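Local coordinates for putative carboxymuconolactone decarboxylase (Burkholderia xenovorans, PDB 2QEU) that belongs to the carboxymuconolactone decarboxylase family, has an all-helical fold and may have peroxiredoxin-type activity, at the interface of chains A and B. Numbering follows the deposited sequence. Chains: chain A/B, Putative carboxymuconolactone decarboxylase.

The interface of chains A and B. Residues chain A 67, 70, 100-101, 104-105; chain B 61-64, 68.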
ATOM      1  N   TYR A  67     -17.797  -8.229  16.064  1.00  6.98           N
ATOM      2  CA  TYR A  67     -17.314  -8.434  14.692  1.00  5.73           C
ATOM      3  C   TYR A  67     -16.947  -7.094  13.979  1.00  4.91           C
ATOM      4  O   TYR A  67     -16.069  -7.064  13.127  1.00  6.47           O
ATOM      5  CB  TYR A  67     -18.315  -9.264  13.891  1.00  6.97           C
ATOM      6  CG  TYR A  67     -18.596 -10.615  14.484  1.00  5.74           C
ATOM      7  CD1 TYR A  67     -17.543 -11.415  14.969  1.00  8.65           C
ATOM      8  CD2 TYR A  67     -19.884 -11.039  14.679  1.00  9.85           C
ATOM      9  CE1 TYR A  67     -17.757 -12.617  15.560  1.00 12.66           C
ATOM     10  CE2 TYR A  67     -20.106 -12.257  15.266  1.00 10.00           C
ATOM     11  CZ  TYR A  67     -19.018 -13.041  15.707  1.00  9.01           C
ATOM     12  OH  TYR A  67     -19.217 -14.249  16.327  1.00  9.90           O
ATOM     13  N   LEU A  70     -13.577  -6.751  15.284  1.00  4.48           N
ATOM     14  CA  LEU A  70     -12.719  -7.746  14.601  1.00  7.18           C
ATOM     15  C   LEU A  70     -12.265  -7.267  13.205  1.00  4.80           C
ATOM     16  O   LEU A  70     -11.083  -7.387  12.836  1.00  5.24           O
ATOM     17  CB  LEU A  70     -13.414  -9.107  14.514  1.00  7.69           C
ATOM     18  CG  LEU A  70     -12.603 -10.199  13.795  1.00  5.53           C
ATOM     19  CD1 LEU A  70     -11.197 -10.375  14.432  1.00  6.98           C
ATOM     20  CD2 LEU A  70     -13.404 -11.497  13.799  1.00  5.61           C
ATOM     21  N   ASP A 100     -10.261 -17.591  20.077  1.00  9.92           N
ATOM     22  CA  ASP A 100     -10.390 -18.429  18.865  1.00 10.00           C
ATOM     23  C   ASP A 100     -10.924 -17.682  17.626  1.00  8.47           C
ATOM     24  O   ASP A 100     -10.374 -17.808  16.538  1.00  9.74           O
ATOM     25  CB  ASP A 100     -11.269 -19.641  19.133  1.00 10.11           C
ATOM     26  CG  ASP A 100     -10.621 -20.636  20.079  1.00 18.89           C
ATOM     27  OD1 ASP A 100      -9.378 -20.642  20.226  1.00 19.74           O
ATOM     28  OD2 ASP A 100     -11.374 -21.409  20.685  1.00 17.46           O
ATOM     29  N   GLU A 101     -11.987 -16.899  17.804  1.00  7.36           N
ATOM     30  CA  GLU A 101     -12.557 -16.060  16.724  1.00  9.06           C
ATOM     31  C   GLU A 101     -11.563 -15.029  16.228  1.00  8.14           C
ATOM     32  O   GLU A 101     -11.429 -14.820  15.027  1.00  7.49           O
ATOM     33  CB  GLU A 101     -13.829 -15.360  17.194  1.00  9.89           C
ATOM     34  CG  GLU A 101     -15.030 -16.290  17.270  1.00 10.73           C
ATOM     35  CD  GLU A 101     -16.248 -15.582  17.753  1.00 10.96           C
ATOM     36  OE1 GLU A 101     -16.130 -14.909  18.800  1.00 13.72           O
ATOM     37  OE2 GLU A 101     -17.279 -15.614  17.045  1.00 16.89           O
ATOM     38  N   GLU A 104      -8.903 -16.860  14.057  1.00  8.63           N
ATOM     39  CA  GLU A 104      -9.540 -17.212  12.769  1.00  7.98           C
ATOM     40  C   GLU A 104      -9.673 -16.000  11.821  1.00  9.13           C
ATOM     41  O   GLU A 104      -9.422 -16.111  10.630  1.00  8.30           O
ATOM     42  CB  GLU A 104     -10.911 -17.880  12.998  1.00  8.52           C
ATOM     43  CG  GLU A 104     -10.800 -19.230  13.673  1.00  9.51           C
ATOM     44  CD  GLU A 104     -12.110 -20.058  13.640  1.00 13.20           C
ATOM     45  OE1 GLU A 104     -13.029 -19.730  12.862  1.00 14.86           O
ATOM     46  OE2 GLU A 104     -12.198 -21.057  14.376  1.00 12.85           O
ATOM     47  N   GLY A 105     -10.065 -14.857  12.368  1.00  8.00           N
ATOM     48  CA  GLY A 105     -10.232 -13.620  11.613  1.00  8.43           C
ATOM     49  C   GLY A 105      -8.920 -13.057  11.097  1.00  8.57           C
ATOM     50  O   GLY A 105      -8.791 -12.735   9.919  1.00  8.94           O
TER
ATOM     51  N   ALA B  61     -15.353 -24.671  13.163  1.00 12.79           N
ATOM     52  CA  ALA B  61     -14.844 -23.286  13.196  1.00 12.08           C
ATOM     53  C   ALA B  61     -15.594 -22.524  14.282  1.00 12.12           C
ATOM     54  O   ALA B  61     -16.767 -22.835  14.551  1.00 13.11           O
ATOM     55  CB  ALA B  61     -15.084 -22.617  11.884  1.00 12.25           C
ATOM     56  N   LYS B  62     -14.935 -21.549  14.905  1.00 13.18           N
ATOM     57  CA  LYS B  62     -15.602 -20.678  15.871  1.00 12.39           C
ATOM     58  C   LYS B  62     -16.213 -19.413  15.272  1.00 11.87           C
ATOM     59  O   LYS B  62     -17.247 -18.960  15.733  1.00 11.26           O
ATOM     60  CB  LYS B  62     -14.657 -20.329  17.021  1.00 12.85           C
ATOM     61  CG  LYS B  62     -14.113 -21.576  17.758  1.00 14.53           C
ATOM     62  CD  LYS B  62     -15.189 -22.316  18.480  1.00 21.22           C
ATOM     63  CE  LYS B  62     -14.668 -23.602  19.139  1.00 27.21           C
ATOM     64  NZ  LYS B  62     -14.089 -24.554  18.146  1.00 36.92           N
ATOM     65  N   LEU B  63     -15.588 -18.838  14.242  1.00 10.27           N
ATOM     66  CA  LEU B  63     -16.087 -17.610  13.614  1.00  8.56           C
ATOM     67  C   LEU B  63     -17.035 -18.025  12.487  1.00 11.27           C
ATOM     68  O   LEU B  63     -16.652 -18.806  11.646  1.00 11.01           O
ATOM     69  CB  LEU B  63     -14.887 -16.836  13.042  1.00  8.48           C
ATOM     70  CG  LEU B  63     -15.115 -15.439  12.427  1.00  9.10           C
ATOM     71  CD1 LEU B  63     -15.682 -14.502  13.437  1.00 11.00           C
ATOM     72  CD2 LEU B  63     -13.808 -14.913  11.818  1.00  7.19           C
ATOM     73  N   PRO B  64     -18.292 -17.574  12.522  1.00  7.70           N
ATOM     74  CA  PRO B  64     -19.245 -17.934  11.480  1.00 11.75           C
ATOM     75  C   PRO B  64     -18.739 -17.631  10.064  1.00 11.21           C
ATOM     76  O   PRO B  64     -18.092 -16.598   9.834  1.00  9.06           O
ATOM     77  CB  PRO B  64     -20.455 -17.064  11.805  1.00  9.89           C
ATOM     78  CG  PRO B  64     -20.362 -16.836  13.277  1.00 10.94           C
ATOM     79  CD  PRO B  64     -18.914 -16.737  13.572  1.00 10.79           C
ATOM     80  N   LYS B  68     -16.400 -14.655   8.204  1.00  7.34           N
ATOM     81  CA  LYS B  68     -15.144 -14.934   7.545  1.00  9.02           C
ATOM     82  C   LYS B  68     -15.121 -14.288   6.161  1.00  8.53           C
ATOM     83  O   LYS B  68     -14.191 -13.578   5.800  1.00  8.67           O
ATOM     84  CB  LYS B  68     -14.893 -16.422   7.415  1.00  9.68           C
ATOM     85  CG  LYS B  68     -14.672 -17.130   8.746  1.00  5.89           C
ATOM     86  CD  LYS B  68     -14.071 -18.550   8.547  1.00  8.83           C
ATOM     87  CE  LYS B  68     -13.721 -19.139   9.881  1.00 12.71           C
ATOM     88  NZ  LYS B  68     -13.227 -20.512   9.743  1.00  8.80           N
TER
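Helix 99-113 of chain A receives the loop that leads into helix 65-79 of chain B, and the carboxylate of A:Glu104 accepts hydrogen bonds from the backbone amides of that loop. The A:Glu104 chain runs extended beyond CG (chi2 -167°), so that each oxygen takes one of two consecutive amides. A:Glu104 OE2 accepts a nearly straight hydrogen bond from B:Lys62 N at 2.8 Å (177° at H), and A:Glu104 OE1 accepts one from B:Leu63 N at 3.0 Å. Both amides approach from above the carboxylate plane, the B:Leu63 one far more steeply. B:Lys68, one turn into its helix, crosses the glutamate obliquely with an extended chain and places B:Lys68 NZ 3.2 Å from A:Glu104 OE1 in a salt bridge. OE1 is thus met by a backbone amide and the lysine amine NZ, an arrangement that would be expected to favour the charged carboxylate.

The tightly packed part centres on B:Leu63. Its CG lies anti to the backbone N (chi1 -175°), which sends the fork between helices 65-79 and 99-113 of chain A. B:Leu63 CD1 lies 3.5 Å from A:Tyr67 CE1 as the two side chains slide past each other, and meets A:Leu70 CD2 tip to tip. The CD2 branch rests on the backbone of A:Gly105, where no side chain intervenes.

Looser packing marks the B:Lys62 end. Its aliphatic stem runs alongside A:Asp100, with B:Lys62 CG 3.7 Å from A:Asp100 CB, but bends at chi2 and chi4 so that B:Lys62 NZ remains 4.9 Å from A:Asp100 OD2, too far for a salt bridge. The patch recurs with the chains exchanged; the deposited assembly holds six copies, and this two-fold interface may belong to a natural oligomer, which the structure alone does not show. Within chain A, the carboxyl carbon CD of A:Glu101 lies at the edge of the A:Tyr67 ring, in its plane, A:Glu101 OE2 accepting a short 2.5 Å hydrogen bond from A:Tyr67 OH through the syn lone pair.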